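Local structure of TetR family transcriptional repressor LfrR (Mycobacterium smegmatis, 2V57) at residues 33-38 / 47-52. The protein represses transcription of the lfrRA operon by binding directly to the promoter region upstream of lfrR. Numbering follows the deposited sequence.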
ATOM      1  N   ALA B  33      15.850   4.311   8.374  1.00 25.01           N
ATOM      2  CA  ALA B  33      17.063   3.868   9.082  1.00 26.75           C
ATOM      3  C   ALA B  33      18.229   3.548   8.151  1.00 21.67           C
ATOM      4  O   ALA B  33      18.079   2.824   7.172  1.00 28.40           O
ATOM      5  CB  ALA B  33      16.762   2.648   9.974  1.00 27.15           C
ATOM      6  N   ALA B  34      19.403   4.073   8.481  1.00 26.40           N
ATOM      7  CA  ALA B  34      20.614   3.797   7.714  1.00 23.59           C
ATOM      8  C   ALA B  34      21.073   2.339   7.825  1.00 27.08           C
ATOM      9  O   ALA B  34      20.781   1.639   8.801  1.00 26.34           O
ATOM     10  CB  ALA B  34      21.736   4.731   8.164  1.00 28.21           C
ATOM     11  N   LEU B  35      21.808   1.894   6.816  1.00 25.25           N
ATOM     12  CA  LEU B  35      22.351   0.544   6.808  1.00 31.21           C
ATOM     13  C   LEU B  35      23.176   0.270   8.076  1.00 30.00           C
ATOM     14  O   LEU B  35      23.122  -0.824   8.633  1.00 29.62           O
ATOM     15  CB  LEU B  35      23.180   0.329   5.540  1.00 33.79           C
ATOM     16  CG  LEU B  35      23.699  -1.075   5.228  1.00 33.05           C
ATOM     17  CD1 LEU B  35      22.551  -2.076   5.219  1.00 34.18           C
ATOM     18  CD2 LEU B  35      24.387  -1.063   3.891  1.00 33.20           C
ATOM     19  N   GLY B  36      23.925   1.270   8.531  1.00 32.14           N
ATOM     20  CA  GLY B  36      24.740   1.143   9.730  1.00 32.00           C
ATOM     21  C   GLY B  36      23.917   0.949  10.986  1.00 31.42           C
ATOM     22  O   GLY B  36      24.322   0.277  11.934  1.00 34.08           O
ATOM     23  N   ASP B  37      22.739   1.550  11.002  1.00 31.19           N
ATOM     24  CA  ASP B  37      21.853   1.404  12.136  1.00 31.22           C
ATOM     25  C   ASP B  37      21.291  -0.017  12.151  1.00 29.18           C
ATOM     26  O   ASP B  37      21.145  -0.633  13.204  1.00 24.46           O
ATOM     27  CB  ASP B  37      20.734   2.434  12.056  1.00 37.69           C
ATOM     28  CG  ASP B  37      19.866   2.424  13.274  1.00 47.87           C
ATOM     29  OD1 ASP B  37      18.971   1.556  13.340  1.00 47.57           O
ATOM     30  OD2 ASP B  37      20.086   3.278  14.164  1.00 58.14           O
ATOM     31  N   ILE B  38      20.984  -0.538  10.973  1.00 23.09           N
ATOM     32  CA  ILE B  38      20.556  -1.931  10.866  1.00 30.92           C
ATOM     33  C   ILE B  38      21.681  -2.875  11.293  1.00 29.27           C
ATOM     34  O   ILE B  38      21.439  -3.894  11.958  1.00 26.58           O
ATOM     35  CB  ILE B  38      20.080  -2.256   9.441  1.00 27.67           C
ATOM     36  CG1 ILE B  38      18.806  -1.462   9.138  1.00 29.25           C
ATOM     37  CG2 ILE B  38      19.827  -3.746   9.274  1.00 22.13           C
ATOM     38  CD1 ILE B  38      18.339  -1.585   7.705  1.00 22.59           C
ATOM     39  N   SER B  47      31.198  -2.376   8.598  1.00 40.54           N
ATOM     40  CA  SER B  47      32.144  -2.979   7.672  1.00 45.86           C
ATOM     41  C   SER B  47      31.659  -4.356   7.206  1.00 43.53           C
ATOM     42  O   SER B  47      31.692  -4.686   6.015  1.00 38.21           O
ATOM     43  CB  SER B  47      33.507  -3.094   8.359  1.00 48.51           C
ATOM     44  OG  SER B  47      34.487  -3.599   7.482  1.00 56.63           O
ATOM     45  N   THR B  48      31.196  -5.152   8.160  1.00 38.50           N
ATOM     46  CA  THR B  48      30.684  -6.483   7.875  1.00 36.12           C
ATOM     47  C   THR B  48      29.418  -6.432   7.023  1.00 31.10           C
ATOM     48  O   THR B  48      29.280  -7.189   6.064  1.00 29.80           O
ATOM     49  CB  THR B  48      30.412  -7.242   9.173  1.00 35.72           C
ATOM     50  OG1 THR B  48      31.643  -7.367   9.889  1.00 41.19           O
ATOM     51  CG2 THR B  48      29.858  -8.626   8.878  1.00 36.97           C
ATOM     52  N   VAL B  49      28.498  -5.534   7.358  1.00 28.72           N
ATOM     53  CA  VAL B  49      27.247  -5.465   6.607  1.00 29.62           C
ATOM     54  C   VAL B  49      27.510  -5.172   5.124  1.00 28.30           C
ATOM     55  O   VAL B  49      26.817  -5.676   4.243  1.00 25.71           O
ATOM     56  CB  VAL B  49      26.258  -4.438   7.214  1.00 33.39           C
ATOM     57  CG1 VAL B  49      25.029  -4.305   6.345  1.00 36.56           C
ATOM     58  CG2 VAL B  49      25.833  -4.885   8.582  1.00 38.79           C
ATOM     59  N   HIS B  50      28.533  -4.372   4.847  1.00 24.74           N
ATOM     60  CA  HIS B  50      28.832  -4.010   3.464  1.00 27.78           C
ATOM     61  C   HIS B  50      29.401  -5.162   2.631  1.00 28.35           C
ATOM     62  O   HIS B  50      29.317  -5.149   1.401  1.00 28.20           O
ATOM     63  CB  HIS B  50      29.725  -2.766   3.397  1.00 32.39           C
ATOM     64  CG  HIS B  50      29.001  -1.501   3.728  1.00 38.54           C
ATOM     65  ND1 HIS B  50      29.465  -0.595   4.657  1.00 46.68           N
ATOM     66  CD2 HIS B  50      27.821  -1.011   3.283  1.00 41.80           C
ATOM     67  CE1 HIS B  50      28.613   0.411   4.752  1.00 43.84           C
ATOM     68  NE2 HIS B  50      27.605   0.183   3.931  1.00 43.05           N
ATOM     69  N   ARG B  51      29.952  -6.168   3.299  1.00 23.62           N
ATOM     70  CA  ARG B  51      30.375  -7.386   2.602  1.00 28.26           C
ATOM     71  C   ARG B  51      29.184  -8.260   2.231  1.00 26.34           C
ATOM     72  O   ARG B  51      29.308  -9.195   1.430  1.00 27.23           O
ATOM     73  CB  ARG B  51      31.351  -8.199   3.461  1.00 35.12           C
ATOM     74  CG  ARG B  51      32.716  -7.558   3.627  1.00 42.69           C
ATOM     75  CD  ARG B  51      33.652  -8.445   4.437  1.00 52.84           C
ATOM     76  NE  ARG B  51      33.080  -8.808   5.730  1.00 63.96           N
ATOM     77  CZ  ARG B  51      33.790  -9.249   6.764  1.00 71.05           C
ATOM     78  NH1 ARG B  51      35.107  -9.382   6.657  1.00 76.54           N
ATOM     79  NH2 ARG B  51      33.186  -9.555   7.907  1.00 68.81           N
ATOM     80  N   TYR B  52      28.036  -7.976   2.836  1.00 21.35           N
ATOM     81  CA  TYR B  52      26.799  -8.678   2.488  1.00 23.18           C
ATOM     82  C   TYR B  52      25.916  -7.838   1.556  1.00 24.29           C
ATOM     83  O   TYR B  52      25.384  -8.338   0.553  1.00 21.82           O
ATOM     84  CB  TYR B  52      26.026  -9.065   3.751  1.00 19.42           C
ATOM     85  CG  TYR B  52      26.679 -10.185   4.525  1.00 24.08           C
ATOM     86  CD1 TYR B  52      26.081 -11.439   4.626  1.00 20.62           C
ATOM     87  CD2 TYR B  52      27.907  -9.993   5.142  1.00 28.57           C
ATOM     88  CE1 TYR B  52      26.689 -12.464   5.340  1.00 21.65           C
ATOM     89  CE2 TYR B  52      28.524 -11.013   5.833  1.00 29.73           C
ATOM     90  CZ  TYR B  52      27.915 -12.242   5.931  1.00 28.94           C
ATOM     91  OH  TYR B  52      28.544 -13.241   6.643  1.00 30.57           O
TER
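Leu35 reaches across to Val49 and His50 and joins the two helices of the helix-turn-helix motif, the DNA-binding element of this TetR-family repressor. Leu35 is the first residue of helix 35-42, directly after Ala34 at the N-cap position. Val49 and His50 belong to helix 46-52. The bond from CA to CB of Leu35 points toward that helix. Leu35 CG stands anti to the backbone N (chi1 -172°), which carries the branch point toward helix 46-52, 3.7 Å from Val49 CG1. There the side chain forks. Leu35 CD1 packs 3.5 Å from Val49 CG1, and the two side chains pass each other in opposite directions. Leu35 CD2 turns instead to the imidazole of His50 and meets the ring obliquely. No hydrogen bond crosses between 33-38 and 47-52, and the contact is made by van der Waals packing of Leu35 against Val49 and the His50 ring. Leu35 and Val49 are buried, while His50 is partly exposed. Leu59 of helix 56-77 also touches Leu35 and Ile38, so helix 35-42 packs against that helix as well. At the fork's second tip, Leu35 CD2 lies 3.5 Å from both His50 CD2 and His50 NE2.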